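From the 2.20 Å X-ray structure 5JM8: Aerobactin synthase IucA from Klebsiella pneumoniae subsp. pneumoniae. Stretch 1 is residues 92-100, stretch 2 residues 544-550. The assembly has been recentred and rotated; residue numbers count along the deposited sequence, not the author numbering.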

# COMPACT_ATOMS: atom_id res chain seq x y z
N LYS A 92 15.37 -53.57 -14.13
CA LYS A 92 15.65 -54.39 -12.96
C LYS A 92 14.36 -54.80 -12.26
O LYS A 92 14.20 -55.94 -11.84
CB LYS A 92 16.57 -53.64 -11.99
CG LYS A 92 16.77 -54.31 -10.63
CD LYS A 92 17.63 -53.45 -9.71
CE LYS A 92 17.71 -54.05 -8.30
NZ LYS A 92 18.55 -53.23 -7.38
N LEU A 93 13.43 -53.85 -12.16
CA LEU A 93 12.18 -54.07 -11.45
C LEU A 93 11.22 -54.96 -12.24
O LEU A 93 10.39 -55.65 -11.66
CB LEU A 93 11.51 -52.73 -11.13
CG LEU A 93 12.30 -51.81 -10.19
CD1 LEU A 93 11.64 -50.44 -10.10
CD2 LEU A 93 12.43 -52.43 -8.81
N GLN A 94 11.35 -54.93 -13.57
CA GLN A 94 10.50 -55.74 -14.42
C GLN A 94 10.78 -57.22 -14.22
O GLN A 94 9.87 -58.05 -14.27
CB GLN A 94 10.69 -55.37 -15.89
CG GLN A 94 9.68 -56.02 -16.82
CD GLN A 94 9.90 -55.68 -18.28
OE1 GLN A 94 10.78 -54.89 -18.62
NE2 GLN A 94 9.10 -56.27 -19.15
N HIS A 95 12.05 -57.55 -13.97
CA HIS A 95 12.45 -58.92 -13.68
C HIS A 95 12.10 -59.31 -12.25
O HIS A 95 11.57 -60.39 -12.00
CB HIS A 95 13.95 -59.10 -13.89
CG HIS A 95 14.39 -58.88 -15.30
ND1 HIS A 95 14.83 -57.65 -15.76
CD2 HIS A 95 14.47 -59.72 -16.36
CE1 HIS A 95 15.16 -57.75 -17.03
NE2 HIS A 95 14.94 -58.99 -17.42
N GLN A 96 12.42 -58.42 -11.32
CA GLN A 96 12.29 -58.71 -9.90
C GLN A 96 10.84 -58.97 -9.51
O GLN A 96 10.57 -59.86 -8.70
CB GLN A 96 12.86 -57.54 -9.08
CG GLN A 96 13.09 -57.86 -7.61
CD GLN A 96 13.79 -56.73 -6.88
OE1 GLN A 96 14.22 -55.75 -7.50
NE2 GLN A 96 13.90 -56.86 -5.57
N LEU A 97 9.93 -58.21 -10.09
CA LEU A 97 8.51 -58.31 -9.75
C LEU A 97 7.67 -58.89 -10.89
O LEU A 97 6.44 -58.97 -10.77
CB LEU A 97 7.97 -56.94 -9.36
CG LEU A 97 8.57 -56.33 -8.09
CD1 LEU A 97 8.18 -54.87 -7.99
CD2 LEU A 97 8.13 -57.11 -6.85
N LEU A 98 8.32 -59.30 -11.98
CA LEU A 98 7.63 -59.88 -13.13
C LEU A 98 6.56 -58.91 -13.61
O LEU A 98 5.38 -59.25 -13.72
CB LEU A 98 7.01 -61.24 -12.76
CG LEU A 98 6.40 -62.08 -13.88
CD1 LEU A 98 7.47 -62.62 -14.81
CD2 LEU A 98 5.56 -63.22 -13.30
N LEU A 99 6.97 -57.68 -13.90
CA LEU A 99 6.03 -56.59 -14.16
C LEU A 99 5.59 -56.55 -15.62
O LEU A 99 6.41 -56.76 -16.52
CB LEU A 99 6.65 -55.25 -13.76
CG LEU A 99 7.08 -55.14 -12.30
CD1 LEU A 99 7.83 -53.84 -12.07
CD2 LEU A 99 5.88 -55.24 -11.37
N PRO A 100 4.29 -56.28 -15.86
CA PRO A 100 3.81 -56.12 -17.23
C PRO A 100 4.56 -55.01 -17.96
O PRO A 100 4.66 -53.90 -17.44
CB PRO A 100 2.33 -55.76 -17.04
CG PRO A 100 1.97 -56.32 -15.72
CD PRO A 100 3.20 -56.17 -14.88
N ASN A 544 5.22 -44.26 -2.53
CA ASN A 544 4.71 -43.65 -3.76
C ASN A 544 5.31 -44.26 -5.02
O ASN A 544 4.68 -44.25 -6.08
CB ASN A 544 4.99 -42.14 -3.75
CG ASN A 544 4.18 -41.41 -2.70
OD1 ASN A 544 2.96 -41.30 -2.80
ND2 ASN A 544 4.87 -40.87 -1.70
N PHE A 545 6.52 -44.79 -4.91
CA PHE A 545 7.26 -45.27 -6.08
C PHE A 545 6.64 -46.53 -6.67
O PHE A 545 6.41 -46.60 -7.88
CB PHE A 545 8.73 -45.52 -5.70
CG PHE A 545 9.58 -46.01 -6.85
CD1 PHE A 545 9.55 -47.34 -7.22
CD2 PHE A 545 10.43 -45.15 -7.52
CE1 PHE A 545 10.32 -47.80 -8.26
CE2 PHE A 545 11.22 -45.61 -8.57
CZ PHE A 545 11.16 -46.94 -8.94
N PHE A 546 6.35 -47.52 -5.83
CA PHE A 546 5.77 -48.78 -6.31
C PHE A 546 4.25 -48.66 -6.42
O PHE A 546 3.61 -49.47 -7.08
CB PHE A 546 6.17 -49.94 -5.40
CG PHE A 546 7.63 -50.26 -5.44
CD1 PHE A 546 8.18 -50.89 -6.54
CD2 PHE A 546 8.46 -49.91 -4.39
CE1 PHE A 546 9.54 -51.18 -6.59
CE2 PHE A 546 9.81 -50.19 -4.43
CZ PHE A 546 10.35 -50.83 -5.53
N CYS A 547 3.69 -47.65 -5.77
CA CYS A 547 2.27 -47.34 -5.91
C CYS A 547 2.01 -46.72 -7.28
O CYS A 547 0.98 -46.98 -7.90
CB CYS A 547 1.81 -46.39 -4.81
SG CYS A 547 0.06 -45.96 -4.89
N TYR A 548 2.95 -45.91 -7.74
CA TYR A 548 2.83 -45.21 -9.01
C TYR A 548 3.11 -46.14 -10.18
O TYR A 548 2.57 -45.99 -11.27
CB TYR A 548 3.79 -44.02 -9.03
CG TYR A 548 3.53 -43.03 -10.14
CD1 TYR A 548 2.41 -42.23 -10.12
CD2 TYR A 548 4.42 -42.89 -11.20
CE1 TYR A 548 2.16 -41.32 -11.12
CE2 TYR A 548 4.18 -41.97 -12.20
CZ TYR A 548 3.05 -41.19 -12.16
OH TYR A 548 2.81 -40.28 -13.15
N LEU A 549 3.97 -47.12 -9.92
CA LEU A 549 4.32 -48.15 -10.90
C LEU A 549 3.13 -49.08 -11.15
O LEU A 549 3.00 -49.66 -12.23
CB LEU A 549 5.54 -48.92 -10.41
CG LEU A 549 6.09 -50.09 -11.22
CD1 LEU A 549 6.50 -49.68 -12.62
CD2 LEU A 549 7.27 -50.67 -10.46
N ASN A 550 2.28 -49.22 -10.13
CA ASN A 550 1.04 -50.00 -10.23
C ASN A 550 -0.21 -49.12 -10.11
O ASN A 550 -0.73 -48.92 -9.02
CB ASN A 550 1.00 -51.07 -9.14
CG ASN A 550 2.07 -52.12 -9.30
OD1 ASN A 550 2.50 -52.42 -10.42
ND2 ASN A 550 2.50 -52.70 -8.19

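This is a small, wholly apolar contact in which three leucines in and just after the last turn of one helix pack against two phenylalanines and a leucine of a second helix, far away in sequence, with no hydrogen bond between the two stretches. The helix axes run at 79° to each other and come no closer than 13.3 Å, so the backbones stay well apart and the contact is made by side chains; the two stretches together bury about 240 Å², both sides summed.

Leu-93 is the hub. Its CA-to-CB bond points toward the other stretch. Leu-93 CD1 lies 3.5 Å from CE1 of Phe-545 and 4.2 Å from CE1 of Phe-546, and Leu-93 CD2 lies 3.9 Å from the latter atom. CD1 meets the edge of the Phe-545 ring and CD2 that of the Phe-546 ring, each near the ring plane rather than over the face. The phenylalanines suit this arrangement because their CA-to-CB bonds point sideways, yet each side chain is long enough to bring its ring nearer. A buried position also favours such residues, which have no polar side-chain group to satisfy.

One helical turn after Leu-93, Leu-97 adds a looser contact, Leu-97 CD1 standing 4.2 Å from CE1 of Phe-546. The chain then changes course at Leu-98, whose positive phi (55°) takes it out of helical conformation. The turn is tied back by a hydrogen bond from Leu-99 N to Gln-94 O, 2.9 Å long, and Leu-99 again directs its CA-to-CB bond toward the second helix. There Leu-99 CD1 packs 3.6 Å from Leu-549 CD2. Leu-549 CD2 also lies 4.4 Å from Leu-93 CD1, so Leu-549 links the helical and post-helical parts of the first stretch. Leucine suits these positions because its branched apolar end offers methyls for packing without needing a polar partner.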